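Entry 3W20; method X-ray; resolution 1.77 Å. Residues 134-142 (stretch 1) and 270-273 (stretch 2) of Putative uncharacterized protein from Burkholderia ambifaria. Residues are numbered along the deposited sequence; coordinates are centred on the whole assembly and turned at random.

Stretch 1, residues 134-142: EFLLATRRV
Stretch 2 (270-273) RMFD

How do the two stretches lie against each other? They belong to one chain, and every touching pair is at least 132 residues apart in sequence. Residues 134-142 run through a loop into a strand at Thr 139 to Val 142, while 270-272 belong to a strand that begins earlier in the chain; Asp 273 is the C-terminal residue. The touching parts run in directions 58° apart. The nearest CA pairs are Leu 137 CA to Phe 272 CA, 4.5 Å, and Ala 138 CA to Asp 273 CA, 5.0 Å. Together the two sides bury 395 Å².

What do Arg 270 and Met 271 bring to the contact? Arg 270 (phi/psi -126/144) brings nothing: its side chain, m at chi1 and m at chi2, stays out of contact. Met 271, a selenomethionine with extended backbone at -115/143, points its CA-to-CB bond toward stretch 1 and adopts rotamers m, t, m. Its CB packs against Leu 137 CD2 at 3.6 Å. Leu 137 (-82/-38) starts with CA-to-CB directed away, but chi1 of -88° and chi2 of 162° bring the end of the side chain back nearer, making this apolar contact possible.

How does Phe 272 fit beside the loop? Its backbone is nearly fully extended, -161/162, and its CA-to-CB bond points sideways; with chi1 at 63° (p) and chi2 at 94°, the end of the side chain leads away. The contact with Phe 135 is therefore made near the backbone, Phe 135 CB to Phe 272 CB at 3.9 Å, and the two rings do not stack. Phe 135 (-68/157, chi1 -77°, chi2 -108°) has its CA-to-CB bond toward stretch 2. Beside it, Leu 136 O receives a CA-H...O contact from Phe 272 CA at 3.2 Å. Leu 136 itself has phi/psi -56/141 and rotamers t and p.

Why does Asp 273 dominate the interaction? It has the largest covered area, 117 Å², and uses both backbone and side chain. Asp 273 N donates a hydrogen bond to Leu 136 O at 2.9 Å, with an angle of 148°, so that carbonyl serves two successive residues. Its CA-to-CB bond points toward stretch 1 (phi -145°), where Asp 273 CB lies 3.8 Å from Ala 138 CA (-174/165); chi1 -160° (t) and chi2 22° then place the side-chain carboxylate. Thr 139 (-140/144, chi1 58°, p) donates from OG1 to Asp 273 OD2 in a very short 2.4 Å hydrogen bond.

What else holds the Asp 273 side-chain carboxylate? Arg 141 (-127/127) has its CA-to-CB bond toward stretch 2 and extends through m, t, t, with chi4 at 176°. Its salt bridge sets NH1 3.2 Å from Asp 273 OD1, near the guanidinium plane. The hydrogen bond from Arg 141 NH1 to Asp 273 OD2, also 3.2 Å, is nearly straight at 171°, whereas that to OD1 is weak at 133°. Arg 141 NE donates a hydrogen bond to Thr 139 OG1 at 3.1 Å, tying the donors together. Leu 137 O, by contrast, is buried without a partner.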

# COMPACT_ATOMS: atom_id res chain seq x y z
N GLU A 134 4.68 -6.14 -3.21
CA GLU A 134 4.65 -7.42 -2.50
C GLU A 134 3.68 -7.31 -1.33
O GLU A 134 3.57 -6.28 -0.66
CB GLU A 134 6.03 -7.74 -1.93
CG GLU A 134 7.06 -7.93 -3.07
CD GLU A 134 8.45 -8.24 -2.52
OE1 GLU A 134 8.75 -7.97 -1.35
OE2 GLU A 134 9.23 -8.80 -3.30
N PHE A 135 3.00 -8.43 -1.11
CA PHE A 135 2.36 -8.71 0.16
C PHE A 135 3.43 -8.93 1.23
O PHE A 135 4.61 -9.29 0.93
CB PHE A 135 1.57 -9.98 0.01
CG PHE A 135 0.23 -9.80 -0.75
CD1 PHE A 135 -0.99 -9.87 -0.08
CD2 PHE A 135 0.22 -9.60 -2.11
CE1 PHE A 135 -2.20 -9.68 -0.79
CE2 PHE A 135 -0.97 -9.41 -2.81
CZ PHE A 135 -2.18 -9.47 -2.17
N LEU A 136 3.03 -8.72 2.48
CA LEU A 136 3.88 -9.05 3.60
C LEU A 136 4.26 -10.54 3.50
O LEU A 136 3.40 -11.39 3.18
CB LEU A 136 3.09 -8.81 4.93
CG LEU A 136 3.80 -9.33 6.16
CD1 LEU A 136 5.01 -8.40 6.33
CD2 LEU A 136 2.94 -9.22 7.41
N LEU A 137 5.52 -10.90 3.84
CA LEU A 137 5.92 -12.33 3.65
C LEU A 137 5.52 -13.30 4.77
O LEU A 137 5.21 -14.48 4.50
CB LEU A 137 7.46 -12.47 3.43
CG LEU A 137 7.87 -12.35 1.98
CD1 LEU A 137 9.40 -12.06 1.88
CD2 LEU A 137 7.58 -13.72 1.27
N ALA A 138 5.60 -12.84 6.00
CA ALA A 138 5.51 -13.80 7.15
C ALA A 138 5.48 -12.96 8.41
O ALA A 138 5.82 -11.79 8.36
CB ALA A 138 6.67 -14.82 7.16
N THR A 139 5.09 -13.58 9.53
CA THR A 139 5.00 -12.94 10.79
C THR A 139 5.50 -13.86 11.92
O THR A 139 5.40 -15.12 11.88
CB THR A 139 3.54 -12.49 11.15
OG1 THR A 139 2.74 -13.63 11.12
CG2 THR A 139 2.91 -11.59 10.14
N ARG A 140 6.15 -13.24 12.92
CA ARG A 140 6.37 -13.94 14.16
C ARG A 140 5.19 -13.67 15.08
O ARG A 140 4.67 -12.53 15.14
CB ARG A 140 7.66 -13.37 14.82
CG ARG A 140 8.91 -13.79 14.15
CD ARG A 140 10.17 -13.38 14.97
NE ARG A 140 10.14 -11.97 15.26
CZ ARG A 140 11.11 -11.29 15.91
NH1 ARG A 140 12.21 -11.89 16.32
NH2 ARG A 140 10.97 -10.00 16.13
N ARG A 141 4.73 -14.68 15.80
CA ARG A 141 3.41 -14.61 16.45
C ARG A 141 3.64 -14.94 17.90
O ARG A 141 4.27 -15.99 18.23
CB ARG A 141 2.42 -15.63 15.79
CG ARG A 141 1.98 -15.26 14.34
CD ARG A 141 1.52 -16.49 13.56
NE ARG A 141 1.34 -16.26 12.11
CZ ARG A 141 1.02 -17.20 11.24
NH1 ARG A 141 0.86 -16.88 9.90
NH2 ARG A 141 0.87 -18.47 11.66
N VAL A 142 3.18 -14.06 18.77
CA VAL A 142 3.19 -14.29 20.23
C VAL A 142 1.73 -14.54 20.67
O VAL A 142 0.83 -13.74 20.38
CB VAL A 142 3.82 -13.08 20.98
CG1 VAL A 142 3.80 -13.28 22.48
CG2 VAL A 142 5.26 -12.83 20.49
N ARG A 270 3.60 -18.88 -4.18
CA ARG A 270 3.71 -17.55 -3.64
C ARG A 270 3.41 -17.56 -2.11
O ARG A 270 2.53 -18.29 -1.66
CB ARG A 270 2.78 -16.61 -4.40
CG ARG A 270 3.14 -16.44 -5.88
CD ARG A 270 4.45 -15.71 -6.00
NE ARG A 270 4.82 -15.43 -7.40
CZ ARG A 270 5.56 -16.24 -8.16
NH1 ARG A 270 6.03 -17.43 -7.73
NH2 ARG A 270 5.87 -15.82 -9.39
N MSE A 271 4.11 -16.71 -1.36
CA MSE A 271 4.06 -16.67 0.11
C MSE A 271 3.47 -15.32 0.52
O MSE A 271 3.75 -14.28 -0.07
CB MSE A 271 5.47 -16.63 0.73
CG MSE A 271 6.16 -17.98 0.42
SE MSE A 271 8.06 -17.89 0.98
CE MSE A 271 8.67 -16.73 -0.52
N PHE A 272 2.66 -15.33 1.58
CA PHE A 272 2.14 -14.11 2.11
C PHE A 272 1.66 -14.36 3.53
O PHE A 272 1.41 -15.53 3.92
CB PHE A 272 1.00 -13.59 1.25
CG PHE A 272 -0.21 -14.53 1.21
CD1 PHE A 272 -1.26 -14.33 2.09
CD2 PHE A 272 -0.23 -15.59 0.30
CE1 PHE A 272 -2.38 -15.18 2.08
CE2 PHE A 272 -1.35 -16.47 0.30
CZ PHE A 272 -2.42 -16.22 1.17
N ASP A 273 1.50 -13.26 4.29
CA ASP A 273 0.82 -13.29 5.57
C ASP A 273 0.04 -11.98 5.79
O ASP A 273 -0.78 -11.87 6.67
CB ASP A 273 1.78 -13.54 6.68
CG ASP A 273 1.07 -14.06 7.94
OD1 ASP A 273 -0.03 -14.60 7.88
OD2 ASP A 273 1.61 -13.92 9.00
OXT ASP A 273 0.28 -11.04 5.07